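PDB 4LGV: glucose-6-phosphate 1-dehydrogenase from Mycobacterium avium, which probably catalyses the NADP-dependent oxidation of glucose 6-phosphate to 6-phosphogluconolactone, the entry step of the pentose phosphate pathway. Local coordinates for residues L430-E434 with D435-E439; D250-Q253 with N254-Q258; D70-L74 with D75-D79; A142-V145 with E146-K150. All blocks are in the same frame, centred on the assembly; numbering follows the deposited sequence.

Contact 1 of 4, residues L430-E434 with D435-E439; sequences LFARE and DAIEE
The guanidinium of Arg433 meets the carboxylate of Asp435 edge-on, both oxygens lying along the NE and NH2 border, while the two planes are turned 49° apart. This side-on, two-nitrogen salt bridge sits at the N-terminus of helix 434-449, where Arg433 is the N-cap residue. Arg433 NE reaches Asp435 OD1 at 3.0 Å, almost straight and in the guanidinium plane, yet it comes to that oxygen from above the carboxylate. Arg433 NH2 meets the syn lone pair of Asp435 OD2 at 2.8 Å, tilted somewhat from the guanidinium plane. Asp435 holds its carboxylate between its own backbone N and carbonyl carbon (chi1 55°), which turns it back toward Arg433, whose chain bends at chi3 to present NE and NH2 together. Asp274 and Asp278 of helix 273-284 bind NH1 and NH2, so three carboxylates surround this arginine and probably keep it charged. Glu434 and Glu438 run side by side pointing the same way; the first is held by Asn176 and Arg180, the second by Arg173, which should ease the repulsion between them. The first helical turn closes with Ile437 N bonded to Arg433 O at 3.0 Å, and Ile437 CD1 touches Ala432 CB at 3.9 Å.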
loop_
_atom_site.group_PDB
_atom_site.type_symbol
_atom_site.label_atom_id
_atom_site.label_comp_id
_atom_site.label_asym_id
_atom_site.label_seq_id
_atom_site.Cartn_x
_atom_site.Cartn_y
_atom_site.Cartn_z
ATOM N N LEU A 430 6.060 -7.728 31.893
ATOM C CA LEU A 430 4.700 -7.858 32.374
ATOM C C LEU A 430 4.326 -6.853 33.460
ATOM O O LEU A 430 3.299 -6.969 34.061
ATOM C CB LEU A 430 4.484 -9.257 32.918
ATOM C CG LEU A 430 4.800 -10.416 31.960
ATOM C CD1 LEU A 430 4.776 -11.717 32.724
ATOM C CD2 LEU A 430 3.792 -10.424 30.806
ATOM N N PHE A 431 5.156 -5.836 33.645
ATOM C CA PHE A 431 4.950 -4.835 34.660
ATOM C C PHE A 431 4.924 -3.448 34.014
ATOM O O PHE A 431 5.899 -2.986 33.466
ATOM C CB PHE A 431 6.044 -4.929 35.697
ATOM C CG PHE A 431 6.096 -6.272 36.410
ATOM C CD1 PHE A 431 5.239 -6.541 37.449
ATOM C CD2 PHE A 431 6.989 -7.251 36.021
ATOM C CE1 PHE A 431 5.261 -7.763 38.080
ATOM C CE2 PHE A 431 7.026 -8.478 36.660
ATOM C CZ PHE A 431 6.179 -8.726 37.694
ATOM N N ALA A 432 3.779 -2.794 34.104
ATOM C CA ALA A 432 3.586 -1.517 33.487
ATOM C C ALA A 432 4.558 -0.482 34.048
ATOM O O ALA A 432 4.870 -0.443 35.245
ATOM C CB ALA A 432 2.128 -1.078 33.695
ATOM N N ARG A 433 5.029 0.363 33.163
ATOM C CA ARG A 433 5.981 1.394 33.503
ATOM C C ARG A 433 5.221 2.681 33.799
ATOM O O ARG A 433 4.086 2.878 33.346
ATOM C CB ARG A 433 6.959 1.589 32.354
ATOM C CG ARG A 433 8.225 2.350 32.707
ATOM C CD ARG A 433 9.231 2.388 31.563
ATOM N NE ARG A 433 8.739 3.165 30.411
ATOM C CZ ARG A 433 9.344 3.238 29.211
ATOM N NH1 ARG A 433 10.499 2.600 28.977
ATOM N NH2 ARG A 433 8.810 3.958 28.238
ATOM N N GLU A 434 5.852 3.540 34.580
ATOM C CA GLU A 434 5.243 4.750 35.114
ATOM C C GLU A 434 4.561 5.639 34.066
ATOM O O GLU A 434 3.439 6.126 34.263
ATOM C CB GLU A 434 6.347 5.459 35.904
ATOM C CG GLU A 434 6.300 6.949 36.157
ATOM C CD GLU A 434 7.713 7.507 36.605
ATOM O OE1 GLU A 434 8.297 8.354 35.900
ATOM O OE2 GLU A 434 8.276 7.106 37.656
ATOM N N ASP A 435 5.240 5.867 32.958
ATOM C CA ASP A 435 4.696 6.749 31.918
ATOM C C ASP A 435 3.366 6.158 31.368
ATOM O O ASP A 435 2.413 6.876 31.177
ATOM C CB ASP A 435 5.725 7.006 30.815
ATOM C CG ASP A 435 6.295 5.698 30.177
ATOM O OD1 ASP A 435 6.093 4.551 30.657
ATOM O OD2 ASP A 435 7.001 5.829 29.192
ATOM N N ALA A 436 3.300 4.852 31.189
ATOM C CA ALA A 436 2.061 4.221 30.726
ATOM C C ALA A 436 0.949 4.311 31.774
ATOM O O ALA A 436 -0.213 4.565 31.471
ATOM C CB ALA A 436 2.325 2.774 30.377
ATOM N N ILE A 437 1.321 4.120 33.021
ATOM C CA ILE A 437 0.363 4.239 34.086
ATOM C C ILE A 437 -0.307 5.629 34.027
ATOM O O ILE A 437 -1.530 5.736 34.066
ATOM C CB ILE A 437 1.045 3.945 35.445
ATOM C CG1 ILE A 437 1.623 2.504 35.475
ATOM C CG2 ILE A 437 0.185 4.455 36.604
ATOM C CD1 ILE A 437 0.860 1.494 36.269
ATOM N N GLU A 438 0.496 6.674 33.937
ATOM C CA GLU A 438 -0.022 8.039 33.960
ATOM C C GLU A 438 -0.847 8.364 32.727
ATOM O O GLU A 438 -1.880 8.968 32.837
ATOM C CB GLU A 438 1.110 9.027 34.180
ATOM C CG GLU A 438 1.687 8.803 35.562
ATOM C CD GLU A 438 2.618 9.903 36.072
ATOM O OE1 GLU A 438 2.587 11.034 35.532
ATOM O OE2 GLU A 438 3.341 9.610 37.079
ATOM N N GLU A 439 -0.448 7.889 31.572
ATOM C CA GLU A 439 -1.257 8.081 30.392
ATOM C C GLU A 439 -2.579 7.349 30.480
ATOM O O GLU A 439 -3.590 7.876 30.059
ATOM C CB GLU A 439 -0.541 7.583 29.124
ATOM C CG GLU A 439 0.653 8.418 28.677
ATOM C CD GLU A 439 0.324 9.857 28.370
ATOM O OE1 GLU A 439 -0.746 10.168 27.798
ATOM O OE2 GLU A 439 1.138 10.706 28.741
#

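Contact 2 of 4, residues D250-Q253 with N254-Q258; sequences DVVQ and NHLLQ
A wide pi-type turn interrupts helix 246-264, and it is here that Val251 and Leu256, five residues apart, become bonded. Leu256 N donates to Val251 O at 2.8 Å, nearly along the C=O axis, and Leu257 N repeats the five-residue step to Val252 O at 3.1 Å. The extra residue kinks the helix: the N atoms of Asn254 and His255 have no bond to the preceding turn. A water fills in for one of them, accepting from His255 N at 3.2 Å and donating to Asp250 O at 2.9 Å. Leu256 CD1 lies 4.4 Å from both Val251 CG2 and Val252 CG2, beside Leu337 and Ala339 of strand 335-340. Val251, His255 and Leu256 also meet Met229 of strand 222-230, so the turn packs on the mixed sheet. Gln253 and Asn254 carry nearly parallel amides, the planes only 3° apart. Gln253 bends at chi2 (-89°), folding its amide back beside Asn254, and its NE2 binds Thr440. Asn254 ND2 goes to Asp192 and His255 ND1 pairs with Gln198. The bulge thus exchanges regular backbone bonding for five-residue bonds and a water bridge, while its buried polar side chains find their partners in neighbouring parts of the fold.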
loop_
_atom_site.group_PDB
_atom_site.type_symbol
_atom_site.label_atom_id
_atom_site.label_comp_id
_atom_site.label_asym_id
_atom_site.label_seq_id
_atom_site.Cartn_x
_atom_site.Cartn_y
_atom_site.Cartn_z
ATOM N N ASP A 250 -10.592 -1.793 37.666
ATOM C CA ASP A 250 -10.175 -3.168 37.890
ATOM C C ASP A 250 -9.494 -3.758 36.661
ATOM O O ASP A 250 -8.464 -4.365 36.787
ATOM C CB ASP A 250 -11.382 -4.024 38.287
ATOM C CG ASP A 250 -10.995 -5.408 38.710
ATOM O OD1 ASP A 250 -9.984 -5.545 39.429
ATOM O OD2 ASP A 250 -11.717 -6.373 38.346
ATOM N N VAL A 251 -10.098 -3.597 35.485
ATOM C CA VAL A 251 -9.613 -4.255 34.237
ATOM C C VAL A 251 -9.271 -3.344 33.061
ATOM O O VAL A 251 -8.446 -3.708 32.201
ATOM C CB VAL A 251 -10.600 -5.345 33.732
ATOM C CG1 VAL A 251 -10.805 -6.426 34.766
ATOM C CG2 VAL A 251 -11.967 -4.749 33.421
ATOM N N VAL A 252 -9.862 -2.166 33.009
ATOM C CA VAL A 252 -9.681 -1.302 31.847
ATOM C C VAL A 252 -8.387 -0.483 31.884
ATOM O O VAL A 252 -7.587 -0.538 30.936
ATOM C CB VAL A 252 -10.892 -0.378 31.627
ATOM C CG1 VAL A 252 -10.661 0.553 30.441
ATOM C CG2 VAL A 252 -12.132 -1.200 31.352
ATOM N N GLN A 253 -8.207 0.258 32.970
ATOM C CA GLN A 253 -7.120 1.217 33.121
ATOM C C GLN A 253 -5.755 0.633 32.800
ATOM O O GLN A 253 -4.945 1.263 32.133
ATOM C CB GLN A 253 -7.138 1.797 34.544
ATOM C CG GLN A 253 -5.981 2.734 34.897
ATOM C CD GLN A 253 -4.785 1.995 35.456
ATOM O OE1 GLN A 253 -4.929 1.138 36.306
ATOM N NE2 GLN A 253 -3.588 2.305 34.958
ATOM N N ASN A 254 -5.494 -0.554 33.283
ATOM C CA ASN A 254 -4.187 -1.203 33.119
ATOM C C ASN A 254 -4.295 -2.371 32.127
ATOM O O ASN A 254 -3.771 -2.295 31.031
ATOM C CB ASN A 254 -3.640 -1.659 34.483
ATOM C CG ASN A 254 -2.164 -1.942 34.460
ATOM O OD1 ASN A 254 -1.432 -1.319 33.723
ATOM N ND2 ASN A 254 -1.719 -2.896 35.261
ATOM N N HIS A 255 -5.009 -3.429 32.498
ATOM C CA HIS A 255 -5.028 -4.673 31.702
ATOM C C HIS A 255 -5.434 -4.484 30.246
ATOM O O HIS A 255 -4.650 -4.785 29.329
ATOM C CB HIS A 255 -5.945 -5.696 32.382
ATOM C CG HIS A 255 -6.007 -7.035 31.708
ATOM N ND1 HIS A 255 -4.889 -7.697 31.266
ATOM C CD2 HIS A 255 -7.056 -7.860 31.439
ATOM C CE1 HIS A 255 -5.243 -8.853 30.721
ATOM N NE2 HIS A 255 -6.549 -8.988 30.832
ATOM N N LEU A 256 -6.645 -3.986 30.018
ATOM C CA LEU A 256 -7.178 -3.973 28.677
ATOM C C LEU A 256 -6.510 -2.922 27.814
ATOM O O LEU A 256 -6.286 -3.155 26.637
ATOM C CB LEU A 256 -8.696 -3.811 28.678
ATOM C CG LEU A 256 -9.488 -4.975 29.213
ATOM C CD1 LEU A 256 -10.999 -4.756 29.111
ATOM C CD2 LEU A 256 -9.139 -6.257 28.488
ATOM N N LEU A 257 -6.208 -1.756 28.383
ATOM C CA LEU A 257 -5.448 -0.754 27.622
ATOM C C LEU A 257 -4.043 -1.241 27.294
ATOM O O LEU A 257 -3.515 -0.958 26.225
ATOM C CB LEU A 257 -5.405 0.567 28.374
ATOM C CG LEU A 257 -6.731 1.351 28.340
ATOM C CD1 LEU A 257 -6.637 2.617 29.181
ATOM C CD2 LEU A 257 -7.074 1.722 26.914
ATOM N N GLN A 258 -3.455 -2.029 28.162
ATOM C CA GLN A 258 -2.139 -2.623 27.848
ATOM C C GLN A 258 -2.263 -3.637 26.697
ATOM O O GLN A 258 -1.387 -3.731 25.875
ATOM C CB GLN A 258 -1.533 -3.294 29.092
ATOM C CG GLN A 258 -0.998 -2.290 30.117
ATOM C CD GLN A 258 0.459 -1.961 29.906
ATOM O OE1 GLN A 258 1.267 -2.832 29.534
ATOM N NE2 GLN A 258 0.825 -0.707 30.155
HETATM O O HOH W 1 -5.908 -4.291 35.467
#

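Contact 3 of 4, residues D70-L74 with D75-D79; sequences DDITL and DQLLD
Thr73, the N-cap of helix 74-87, faces the first turn, which runs from Leu74 to Leu77. Asp75 comes first; its CB passes 3.8 Å from Thr73 OG1. Gln76 carries most of the polar contact. Gln76 N donates to Thr73 OG1 at 3.1 Å with an N-H...O angle of 164°, and Gln76 OE1 in turn accepts from Thr73 N at 2.8 Å, in the plane of its amide and on a lone pair. Thr73 places OG1 between its own N and carbonyl carbon (chi1 63°), which aims the oxygen at the open end of the helix, and Gln76 is extended beyond CG, which carries OE1 back to Thr73 N. Gln76 OE1 also lies 3.3 Å from Ile72 CB and accepts a hydrogen bond from a water that also donates weakly to Asp71 O. Leu77 follows, its N bonded to Thr73 O, its CB 4.1 Å from Ile72 CD1; both side chains also touch Tyr106 of strand 104-108. Leu78 N then bonds to Leu74 O at 2.9 Å, and Leu78 CG stands 4.3 Å from Leu74 CD1, with Leu104 against Leu78. The reciprocal Thr73-Gln76 pair is a capping box, here starting the helix that follows strand 64-68 in the dinucleotide-binding domain.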
loop_
_atom_site.group_PDB
_atom_site.type_symbol
_atom_site.label_atom_id
_atom_site.label_comp_id
_atom_site.label_asym_id
_atom_site.label_seq_id
_atom_site.Cartn_x
_atom_site.Cartn_y
_atom_site.Cartn_z
ATOM N N ASP A 70 1.404 -10.217 62.866
ATOM C CA ASP A 70 0.944 -11.272 63.779
ATOM C C ASP A 70 2.073 -11.775 64.694
ATOM O O ASP A 70 3.172 -12.095 64.241
ATOM C CB ASP A 70 0.359 -12.439 63.013
ATOM C CG ASP A 70 -0.641 -11.985 61.968
ATOM O OD1 ASP A 70 -0.298 -11.182 61.069
ATOM O OD2 ASP A 70 -1.744 -12.491 61.971
ATOM N N ASP A 71 1.761 -11.900 65.977
ATOM C CA ASP A 71 2.713 -12.433 66.935
ATOM C C ASP A 71 2.542 -13.939 66.960
ATOM O O ASP A 71 1.857 -14.495 67.820
ATOM C CB ASP A 71 2.478 -11.803 68.311
ATOM C CG ASP A 71 3.538 -12.167 69.333
ATOM O OD1 ASP A 71 4.565 -12.773 68.970
ATOM O OD2 ASP A 71 3.330 -11.815 70.540
ATOM N N ILE A 72 3.186 -14.598 66.018
ATOM C CA ILE A 72 3.146 -16.047 65.906
ATOM C C ILE A 72 4.549 -16.537 65.685
ATOM O O ILE A 72 5.449 -15.757 65.395
ATOM C CB ILE A 72 2.267 -16.505 64.738
ATOM C CG1 ILE A 72 2.788 -15.941 63.426
ATOM C CG2 ILE A 72 0.825 -16.075 64.991
ATOM C CD1 ILE A 72 2.088 -16.475 62.199
ATOM N N THR A 73 4.746 -17.828 65.843
ATOM C CA THR A 73 6.048 -18.447 65.604
ATOM C C THR A 73 6.136 -18.889 64.136
ATOM O O THR A 73 5.147 -18.943 63.419
ATOM C CB THR A 73 6.197 -19.707 66.459
ATOM O OG1 THR A 73 5.209 -20.652 66.048
ATOM C CG2 THR A 73 6.016 -19.400 67.983
ATOM N N LEU A 74 7.332 -19.258 63.722
ATOM C CA LEU A 74 7.556 -19.879 62.430
ATOM C C LEU A 74 6.699 -21.147 62.230
ATOM O O LEU A 74 6.102 -21.333 61.188
ATOM C CB LEU A 74 9.069 -20.190 62.230
ATOM C CG LEU A 74 9.392 -20.865 60.868
ATOM C CD1 LEU A 74 8.871 -20.043 59.698
ATOM C CD2 LEU A 74 10.900 -21.123 60.739
ATOM N N ASP A 75 6.631 -22.011 63.238
ATOM C CA ASP A 75 5.777 -23.207 63.130
ATOM C C ASP A 75 4.332 -22.876 62.854
ATOM O O ASP A 75 3.679 -23.520 62.061
ATOM C CB ASP A 75 5.864 -24.062 64.410
ATOM C CG ASP A 75 7.208 -24.807 64.535
ATOM O OD1 ASP A 75 7.960 -24.898 63.526
ATOM O OD2 ASP A 75 7.507 -25.282 65.653
ATOM N N GLN A 76 3.816 -21.866 63.535
ATOM C CA GLN A 76 2.429 -21.451 63.292
ATOM C C GLN A 76 2.235 -20.918 61.869
ATOM O O GLN A 76 1.234 -21.189 61.206
ATOM C CB GLN A 76 2.005 -20.421 64.309
ATOM C CG GLN A 76 1.764 -21.011 65.685
ATOM C CD GLN A 76 1.621 -19.950 66.794
ATOM O OE1 GLN A 76 2.392 -18.987 66.873
ATOM N NE2 GLN A 76 0.633 -20.130 67.640
ATOM N N LEU A 77 3.238 -20.220 61.375
ATOM C CA LEU A 77 3.204 -19.786 59.999
ATOM C C LEU A 77 3.189 -20.958 59.020
ATOM O O LEU A 77 2.455 -20.950 58.053
ATOM C CB LEU A 77 4.375 -18.845 59.703
ATOM C CG LEU A 77 4.435 -18.331 58.276
ATOM C CD1 LEU A 77 3.243 -17.448 58.004
ATOM C CD2 LEU A 77 5.720 -17.597 58.012
ATOM N N LEU A 78 4.001 -21.962 59.285
ATOM C CA LEU A 78 4.041 -23.163 58.455
ATOM C C LEU A 78 2.719 -23.901 58.409
ATOM O O LEU A 78 2.311 -24.375 57.330
ATOM C CB LEU A 78 5.143 -24.098 58.904
ATOM C CG LEU A 78 6.547 -23.506 58.705
ATOM C CD1 LEU A 78 7.573 -24.507 59.220
ATOM C CD2 LEU A 78 6.870 -23.158 57.255
ATOM N N ASP A 79 2.037 -23.936 59.550
ATOM C CA ASP A 79 0.702 -24.507 59.586
ATOM C C ASP A 79 -0.227 -23.682 58.672
ATOM O O ASP A 79 -1.023 -24.237 57.942
ATOM C CB ASP A 79 0.122 -24.541 60.999
ATOM C CG ASP A 79 0.821 -25.551 61.909
ATOM O OD1 ASP A 79 1.356 -26.555 61.405
ATOM O OD2 ASP A 79 0.835 -25.298 63.151
HETATM O O HOH W 2 2.989 -17.406 69.165
#

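Contact 4 of 4, residues A142-V145 with E146-K150; sequences APIV and ENLAK
Ile144 and Leu148 lie alongside one another, four residues apart and pointing the same way, with Ile144 CG2 and Leu148 CD1 in contact at 3.9 Å. The CG2 branch of Ile144 stands opposite its backbone N, which extends it along the helix toward the leucine. Leu148 in turn has CG beside its own N (chi1 -69°), and Leu148 CG lies 3.2 Å from Ile144 O, the oxygen that also accepts Leu148 N. Both side chains pack on Tyr117 of helix 114-123, and against strand 130-134 Ile144 meets Leu134 while Leu148 meets Tyr132. Helix 141-150 is the helix of a beta-alpha-beta crossover, joining parallel strands 130-134 and 158-162 of the Rossmann-type sheet, and this apolar pair is part of its face toward that sheet. Asn147 is turned differently. Its amide folds back over the preceding turn, where Asn147 ND2 donates to Pro143 O at 2.9 Å from above the carbonyl plane, 41° out of it. Asn147 N reaches Pro143 O at 3.0 Å from the opposite face, so one carbonyl is gripped by a side chain and a backbone of the same residue. Glu146 runs along the turn with its chain extended and Glu146 CG 3.3 Å from Ala142 O; its carboxylate forms a salt bridge to Arg178 of helix 169-180. Val145 packs on Leu179 and Val182, and Val145 O accepts from Ala149 N at 2.9 Å.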
loop_
_atom_site.group_PDB
_atom_site.type_symbol
_atom_site.label_atom_id
_atom_site.label_comp_id
_atom_site.label_asym_id
_atom_site.label_seq_id
_atom_site.Cartn_x
_atom_site.Cartn_y
_atom_site.Cartn_z
ATOM N N ALA A 142 4.346 3.192 50.869
ATOM C CA ALA A 142 5.339 4.253 50.981
ATOM C C ALA A 142 6.035 4.180 52.330
ATOM O O ALA A 142 7.257 4.246 52.393
ATOM C CB ALA A 142 4.701 5.607 50.757
ATOM N N PRO A 143 5.266 3.999 53.409
ATOM C CA PRO A 143 5.946 3.882 54.700
ATOM C C PRO A 143 6.962 2.742 54.763
ATOM O O PRO A 143 8.021 2.919 55.350
ATOM C CB PRO A 143 4.792 3.647 55.684
ATOM C CG PRO A 143 3.636 4.369 55.081
ATOM C CD PRO A 143 3.805 4.186 53.582
ATOM N N ILE A 144 6.642 1.589 54.169
ATOM C CA ILE A 144 7.559 0.459 54.154
ATOM C C ILE A 144 8.825 0.796 53.357
ATOM O O ILE A 144 9.955 0.555 53.789
ATOM C CB ILE A 144 6.877 -0.783 53.538
ATOM C CG1 ILE A 144 5.814 -1.314 54.483
ATOM C CG2 ILE A 144 7.911 -1.872 53.264
ATOM C CD1 ILE A 144 4.868 -2.319 53.875
ATOM N N VAL A 145 8.633 1.330 52.166
ATOM C CA VAL A 145 9.757 1.642 51.269
ATOM C C VAL A 145 10.634 2.761 51.864
ATOM O O VAL A 145 11.869 2.721 51.812
ATOM C CB VAL A 145 9.217 2.042 49.893
ATOM C CG1 VAL A 145 10.294 2.710 49.064
ATOM C CG2 VAL A 145 8.718 0.817 49.150
ATOM N N GLU A 146 9.991 3.741 52.464
ATOM C CA GLU A 146 10.722 4.820 53.167
ATOM C C GLU A 146 11.513 4.266 54.337
ATOM O O GLU A 146 12.628 4.689 54.580
ATOM C CB GLU A 146 9.761 5.908 53.618
ATOM C CG GLU A 146 9.390 6.816 52.447
ATOM C CD GLU A 146 8.116 7.619 52.646
ATOM O OE1 GLU A 146 7.473 7.510 53.704
ATOM O OE2 GLU A 146 7.746 8.344 51.694
ATOM N N ASN A 147 10.956 3.287 55.037
ATOM C CA ASN A 147 11.673 2.627 56.124
ATOM C C ASN A 147 12.794 1.729 55.647
ATOM O O ASN A 147 13.843 1.636 56.298
ATOM C CB ASN A 147 10.711 1.825 57.004
ATOM C CG ASN A 147 10.178 2.646 58.186
ATOM O OD1 ASN A 147 10.916 2.953 59.114
ATOM N ND2 ASN A 147 8.933 3.089 58.092
ATOM N N LEU A 148 12.595 1.075 54.504
ATOM C CA LEU A 148 13.673 0.279 53.918
ATOM C C LEU A 148 14.835 1.196 53.538
ATOM O O LEU A 148 16.003 0.871 53.822
ATOM C CB LEU A 148 13.206 -0.499 52.710
ATOM C CG LEU A 148 12.234 -1.610 53.061
ATOM C CD1 LEU A 148 11.567 -2.122 51.801
ATOM C CD2 LEU A 148 12.956 -2.733 53.761
ATOM N N ALA A 149 14.505 2.351 52.974
ATOM C CA ALA A 149 15.523 3.366 52.665
ATOM C C ALA A 149 16.296 3.836 53.925
ATOM O O ALA A 149 17.526 3.818 53.926
ATOM C CB ALA A 149 14.898 4.568 51.950
ATOM N N LYS A 150 15.575 4.248 54.981
ATOM C CA LYS A 150 16.225 4.771 56.208
ATOM C C LYS A 150 17.174 3.733 56.771
ATOM O O LYS A 150 18.228 4.065 57.273
ATOM C CB LYS A 150 15.205 5.236 57.272
#

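In the fold
Along the chain the order is contact 3, contact 4, contact 2, contact 1. Contacts 3 and 4, with centres 25 Å apart, belong to the dinucleotide-binding domain, on helices 74-87 and 141-150 packed about the six-stranded parallel sheet. Contacts 1 and 2 fall in the C-terminal part of the enzyme; their centres are 11 Å apart and they touch: Ala432 of the loop packs on Asn254 and Gln258 of helix 246-264, and Ala436 of helix 434-449 on Gln258. Contact 1 also faces strand 188-191, the edge of the parallel sheet, so the start of helix 434-449 and the loop before it adjoin the first domain, although contact 3 remains 37 Å from contacts 1 and 2, centre to centre.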